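Local structure of putative type VI secretion protein (Escherichia coli, 6SKI) at residues A122-T133 and I153-R167. The protein is a type VI secretion effector, probably a phospholipase of the alpha/beta-hydrolase class, that is carried by the VgrG spike. Numbering follows the deposited sequence.
Sequences AQIKTYISGIGT and IFEGVVTKTDEAMER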
loop_
_atom_site.group_PDB
_atom_site.type_symbol
_atom_site.label_atom_id
_atom_site.label_comp_id
_atom_site.label_asym_id
_atom_site.label_seq_id
_atom_site.Cartn_x
_atom_site.Cartn_y
_atom_site.Cartn_z
ATOM N N ALA A 122 22.696 -1.826 -11.482
ATOM C CA ALA A 122 22.648 -1.699 -10.036
ATOM C C ALA A 122 21.205 -1.517 -9.601
ATOM O O ALA A 122 20.351 -1.086 -10.375
ATOM C CB ALA A 122 23.498 -0.527 -9.541
ATOM N N GLN A 123 20.944 -1.856 -8.343
ATOM C CA GLN A 123 19.619 -1.727 -7.761
ATOM C C GLN A 123 19.720 -1.024 -6.420
ATOM O O GLN A 123 20.570 -1.368 -5.596
ATOM C CB GLN A 123 18.954 -3.087 -7.581
ATOM C CG GLN A 123 18.178 -3.563 -8.779
ATOM C CD GLN A 123 17.521 -4.893 -8.534
ATOM O OE1 GLN A 123 17.572 -5.426 -7.428
ATOM N NE2 GLN A 123 16.891 -5.438 -9.562
ATOM N N ILE A 124 18.850 -0.044 -6.209
ATOM C CA ILE A 124 18.665 0.596 -4.920
ATOM C C ILE A 124 17.173 0.583 -4.634
ATOM O O ILE A 124 16.347 0.471 -5.542
ATOM C CB ILE A 124 19.228 2.030 -4.882
ATOM C CG1 ILE A 124 18.413 2.950 -5.784
ATOM C CG2 ILE A 124 20.683 2.041 -5.300
ATOM C CD1 ILE A 124 18.888 4.373 -5.779
ATOM N N LYS A 125 16.824 0.683 -3.357
ATOM C CA LYS A 125 15.446 0.462 -2.960
ATOM C C LYS A 125 14.982 1.553 -2.012
ATOM O O LYS A 125 15.780 2.198 -1.329
ATOM C CB LYS A 125 15.253 -0.921 -2.327
ATOM C CG LYS A 125 16.109 -1.222 -1.123
ATOM C CD LYS A 125 16.134 -2.718 -0.889
ATOM C CE LYS A 125 16.696 -3.075 0.463
ATOM N NZ LYS A 125 17.108 -4.503 0.489
ATOM N N THR A 126 13.670 1.750 -1.998
ATOM C CA THR A 126 13.027 2.817 -1.257
ATOM C C THR A 126 11.732 2.290 -0.665
ATOM O O THR A 126 11.011 1.527 -1.309
ATOM C CB THR A 126 12.731 4.008 -2.166
ATOM O OG1 THR A 126 13.896 4.332 -2.935
ATOM C CG2 THR A 126 12.341 5.182 -1.353
ATOM N N TYR A 127 11.434 2.705 0.560
ATOM C CA TYR A 127 10.240 2.255 1.264
ATOM C C TYR A 127 9.398 3.460 1.646
ATOM O O TYR A 127 9.872 4.358 2.347
ATOM C CB TYR A 127 10.606 1.442 2.504
ATOM C CG TYR A 127 9.406 0.930 3.259
ATOM C CD1 TYR A 127 8.776 -0.246 2.883
ATOM C CD2 TYR A 127 8.903 1.621 4.350
ATOM C CE1 TYR A 127 7.680 -0.716 3.570
ATOM C CE2 TYR A 127 7.808 1.160 5.039
ATOM C CZ TYR A 127 7.201 -0.008 4.647
ATOM O OH TYR A 127 6.107 -0.470 5.339
ATOM N N ILE A 128 8.152 3.474 1.187
ATOM C CA ILE A 128 7.176 4.490 1.557
ATOM C C ILE A 128 6.080 3.816 2.368
ATOM O O ILE A 128 5.579 2.754 1.986
ATOM C CB ILE A 128 6.599 5.194 0.314
ATOM C CG1 ILE A 128 7.722 5.811 -0.520
ATOM C CG2 ILE A 128 5.619 6.268 0.718
ATOM C CD1 ILE A 128 8.120 4.982 -1.715
ATOM N N SER A 129 5.708 4.434 3.484
ATOM C CA SER A 129 4.738 3.838 4.386
ATOM C C SER A 129 3.322 4.025 3.842
ATOM O O SER A 129 3.104 4.620 2.785
ATOM C CB SER A 129 4.875 4.435 5.783
ATOM O OG SER A 129 4.729 5.842 5.752
ATOM N N GLY A 130 2.347 3.497 4.572
ATOM C CA GLY A 130 0.972 3.596 4.142
ATOM C C GLY A 130 0.335 4.921 4.501
ATOM O O GLY A 130 0.826 5.677 5.336
ATOM N N ILE A 131 -0.793 5.195 3.845
ATOM C CA ILE A 131 -1.488 6.461 4.047
ATOM C C ILE A 131 -1.995 6.576 5.478
ATOM O O ILE A 131 -1.826 7.614 6.130
ATOM C CB ILE A 131 -2.627 6.612 3.024
ATOM C CG1 ILE A 131 -2.105 6.340 1.614
ATOM C CG2 ILE A 131 -3.242 7.991 3.114
ATOM C CD1 ILE A 131 -3.156 6.463 0.541
ATOM N N GLY A 132 -2.610 5.519 5.994
ATOM C CA GLY A 132 -3.077 5.541 7.364
ATOM C C GLY A 132 -2.160 4.749 8.268
ATOM O O GLY A 132 -2.166 3.516 8.243
ATOM N N THR A 133 -1.369 5.448 9.073
ATOM C CA THR A 133 -0.322 4.806 9.852
ATOM C C THR A 133 0.031 5.631 11.086
ATOM O O THR A 133 -0.277 5.246 12.214
ATOM C CB THR A 133 0.944 4.592 9.000
ATOM O OG1 THR A 133 0.719 3.527 8.068
ATOM C CG2 THR A 133 2.131 4.246 9.878
ATOM N N ILE A 153 -5.727 12.093 4.297
ATOM C CA ILE A 153 -5.884 10.683 3.949
ATOM C C ILE A 153 -6.638 10.534 2.633
ATOM O O ILE A 153 -6.339 9.644 1.830
ATOM C CB ILE A 153 -6.580 9.920 5.087
ATOM C CG1 ILE A 153 -5.822 10.121 6.394
ATOM C CG2 ILE A 153 -6.683 8.447 4.752
ATOM C CD1 ILE A 153 -4.515 9.387 6.451
ATOM N N PHE A 154 -7.629 11.394 2.393
ATOM C CA PHE A 154 -8.388 11.319 1.150
ATOM C C PHE A 154 -7.495 11.571 -0.057
ATOM O O PHE A 154 -7.652 10.931 -1.103
ATOM C CB PHE A 154 -9.539 12.321 1.189
ATOM C CG PHE A 154 -10.411 12.289 -0.028
ATOM C CD1 PHE A 154 -10.518 13.401 -0.844
ATOM C CD2 PHE A 154 -11.130 11.154 -0.353
ATOM C CE1 PHE A 154 -11.322 13.380 -1.958
ATOM C CE2 PHE A 154 -11.934 11.127 -1.469
ATOM C CZ PHE A 154 -12.030 12.241 -2.273
ATOM N N GLU A 155 -6.551 12.497 0.071
ATOM C CA GLU A 155 -5.603 12.819 -0.984
ATOM C C GLU A 155 -4.280 12.089 -0.809
ATOM O O GLU A 155 -3.262 12.531 -1.345
ATOM C CB GLU A 155 -5.371 14.326 -1.027
ATOM C CG GLU A 155 -6.395 15.075 -1.853
ATOM C CD GLU A 155 -6.558 16.511 -1.407
ATOM O OE1 GLU A 155 -6.019 16.867 -0.338
ATOM O OE2 GLU A 155 -7.225 17.285 -2.125
ATOM N N GLY A 156 -4.280 10.983 -0.066
ATOM C CA GLY A 156 -3.035 10.372 0.362
ATOM C C GLY A 156 -2.200 9.792 -0.758
ATOM O O GLY A 156 -0.984 9.679 -0.624
ATOM N N VAL A 157 -2.830 9.395 -1.863
ATOM C CA VAL A 157 -2.093 8.717 -2.929
ATOM C C VAL A 157 -1.064 9.656 -3.554
ATOM O O VAL A 157 0.119 9.314 -3.693
ATOM C CB VAL A 157 -3.073 8.164 -3.979
ATOM C CG1 VAL A 157 -2.388 8.005 -5.319
ATOM C CG2 VAL A 157 -3.663 6.852 -3.508
ATOM N N VAL A 158 -1.495 10.864 -3.921
ATOM C CA VAL A 158 -0.586 11.814 -4.555
ATOM C C VAL A 158 0.468 12.291 -3.563
ATOM O O VAL A 158 1.643 12.466 -3.913
ATOM C CB VAL A 158 -1.389 12.983 -5.150
ATOM C CG1 VAL A 158 -0.496 13.861 -6.007
ATOM C CG2 VAL A 158 -2.558 12.455 -5.956
ATOM N N THR A 159 0.068 12.507 -2.311
ATOM C CA THR A 159 1.025 12.900 -1.285
ATOM C C THR A 159 2.070 11.816 -1.066
ATOM O O THR A 159 3.242 12.120 -0.815
ATOM C CB THR A 159 0.282 13.213 0.015
ATOM O OG1 THR A 159 -0.443 14.438 -0.139
ATOM C CG2 THR A 159 1.248 13.353 1.180
ATOM N N LYS A 160 1.676 10.551 -1.194
ATOM C CA LYS A 160 2.632 9.464 -1.041
ATOM C C LYS A 160 3.563 9.381 -2.239
ATOM O O LYS A 160 4.735 9.035 -2.089
ATOM C CB LYS A 160 1.901 8.144 -0.822
ATOM C CG LYS A 160 1.338 8.008 0.577
ATOM C CD LYS A 160 2.404 7.596 1.565
ATOM C CE LYS A 160 1.985 7.913 2.982
ATOM N NZ LYS A 160 3.071 7.623 3.949
ATOM N N THR A 161 3.071 9.704 -3.435
ATOM C CA THR A 161 3.991 9.786 -4.570
ATOM C C THR A 161 4.987 10.933 -4.403
ATOM O O THR A 161 6.153 10.810 -4.801
ATOM C CB THR A 161 3.221 9.918 -5.880
ATOM O OG1 THR A 161 2.538 11.175 -5.915
ATOM C CG2 THR A 161 2.226 8.786 -6.015
ATOM N N ASP A 162 4.570 12.029 -3.772
ATOM C CA ASP A 162 5.506 13.117 -3.494
ATOM C C ASP A 162 6.550 12.703 -2.459
ATOM O O ASP A 162 7.754 12.966 -2.623
ATOM C CB ASP A 162 4.740 14.343 -3.003
ATOM C CG ASP A 162 3.959 15.023 -4.106
ATOM O OD1 ASP A 162 3.566 14.334 -5.068
ATOM O OD2 ASP A 162 3.731 16.246 -4.008
ATOM N N GLU A 163 6.100 12.044 -1.390
ATOM C CA GLU A 163 7.028 11.470 -0.427
ATOM C C GLU A 163 7.960 10.477 -1.100
ATOM O O GLU A 163 9.129 10.364 -0.724
ATOM C CB GLU A 163 6.251 10.800 0.709
ATOM C CG GLU A 163 7.033 9.742 1.467
ATOM C CD GLU A 163 6.354 9.318 2.752
ATOM O OE1 GLU A 163 6.803 8.324 3.363
ATOM O OE2 GLU A 163 5.371 9.976 3.151
ATOM N N ALA A 164 7.466 9.771 -2.115
ATOM C CA ALA A 164 8.309 8.858 -2.871
ATOM C C ALA A 164 9.382 9.609 -3.636
ATOM O O ALA A 164 10.502 9.121 -3.772
ATOM C CB ALA A 164 7.460 8.023 -3.826
ATOM N N MET A 165 9.055 10.788 -4.164
ATOM C CA MET A 165 10.087 11.587 -4.826
ATOM C C MET A 165 11.174 12.009 -3.845
ATOM O O MET A 165 12.373 11.914 -4.148
ATOM C CB MET A 165 9.479 12.818 -5.494
ATOM C CG MET A 165 8.171 12.567 -6.181
ATOM S SD MET A 165 8.396 12.072 -7.888
ATOM C CE MET A 165 6.834 11.263 -8.210
ATOM N N GLU A 166 10.778 12.473 -2.659
ATOM C CA GLU A 166 11.788 12.851 -1.668
ATOM C C GLU A 166 12.626 11.647 -1.241
ATOM O O GLU A 166 13.849 11.752 -1.063
ATOM C CB GLU A 166 11.140 13.514 -0.454
ATOM C CG GLU A 166 10.541 14.883 -0.738
ATOM C CD GLU A 166 9.029 14.892 -0.717
ATOM O OE1 GLU A 166 8.429 15.427 -1.673
ATOM O OE2 GLU A 166 8.441 14.380 0.258
ATOM N N ARG A 167 11.989 10.490 -1.090
ATOM C CA ARG A 167 12.715 9.289 -0.703
ATOM C C ARG A 167 13.612 8.786 -1.832
ATOM O O ARG A 167 14.663 8.191 -1.575
ATOM C CB ARG A 167 11.723 8.222 -0.257
ATOM C CG ARG A 167 11.085 8.487 1.087
ATOM C CD ARG A 167 11.832 7.762 2.190
ATOM N NE ARG A 167 11.531 8.315 3.506
ATOM C CZ ARG A 167 10.642 7.798 4.347
ATOM N NH1 ARG A 167 9.964 6.710 4.012
ATOM N NH2 ARG A 167 10.432 8.369 5.525
#
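Lys160 NZ reaches from its helix to the chain just past the strand end and meets the backbone carbonyls of Ser129 and Gly130, each through a weak hydrogen bond, 3.2 Å from NZ to Ser129 O. Ser129 OG lies 3.0 Å from the same NZ, and within the helix Glu163 OE2 forms a salt bridge with it. The bend at chi2 turns the lysine chain along the contact, so that its methylenes also serve: CD packs 3.6 Å from Ile128 CG2, while CG borders Ile131 CG1. Glu163, extended beyond CG, runs past Ile128 in the opposite direction and faces its CG2. Its OE1 also pairs with Arg167 NH1, but at long range and well out of the guanidinium plane, which indicates attraction of charges without a directed N-H. That plane is instead occupied at its edge by Tyr127 O, 2.9 Å from Arg167 NH1; the donor lies in the carbonyl plane, but the N-H...O angle of 135° leaves the bond clearly bent. Strand 122-128 pairs in parallel with strand 22-43 of the mixed sheet, and helix 156-167 packs against it in a broadly antiparallel sense, at 144° with axes 8.6 Å apart, a strand-helix layering consistent with an alpha/beta-hydrolase fold. Ile128 CD1 meets Ala164 CB at 3.8 Å in this layer, and Phe43 of the neighbouring strand also touches Ala164. Beyond the strand, Ile131 lies against the start of the helix. Its CG2, the branch anti to the backbone N, settles 3.6 Å from Gly156 CA, where no side chain intervenes, and CD1 reaches Val157 CG2. Ile153 CD1 also touches Ile131 CG2, at 3.8 Å, its own residue backed by Ala54 and Met58 of helix 53-58.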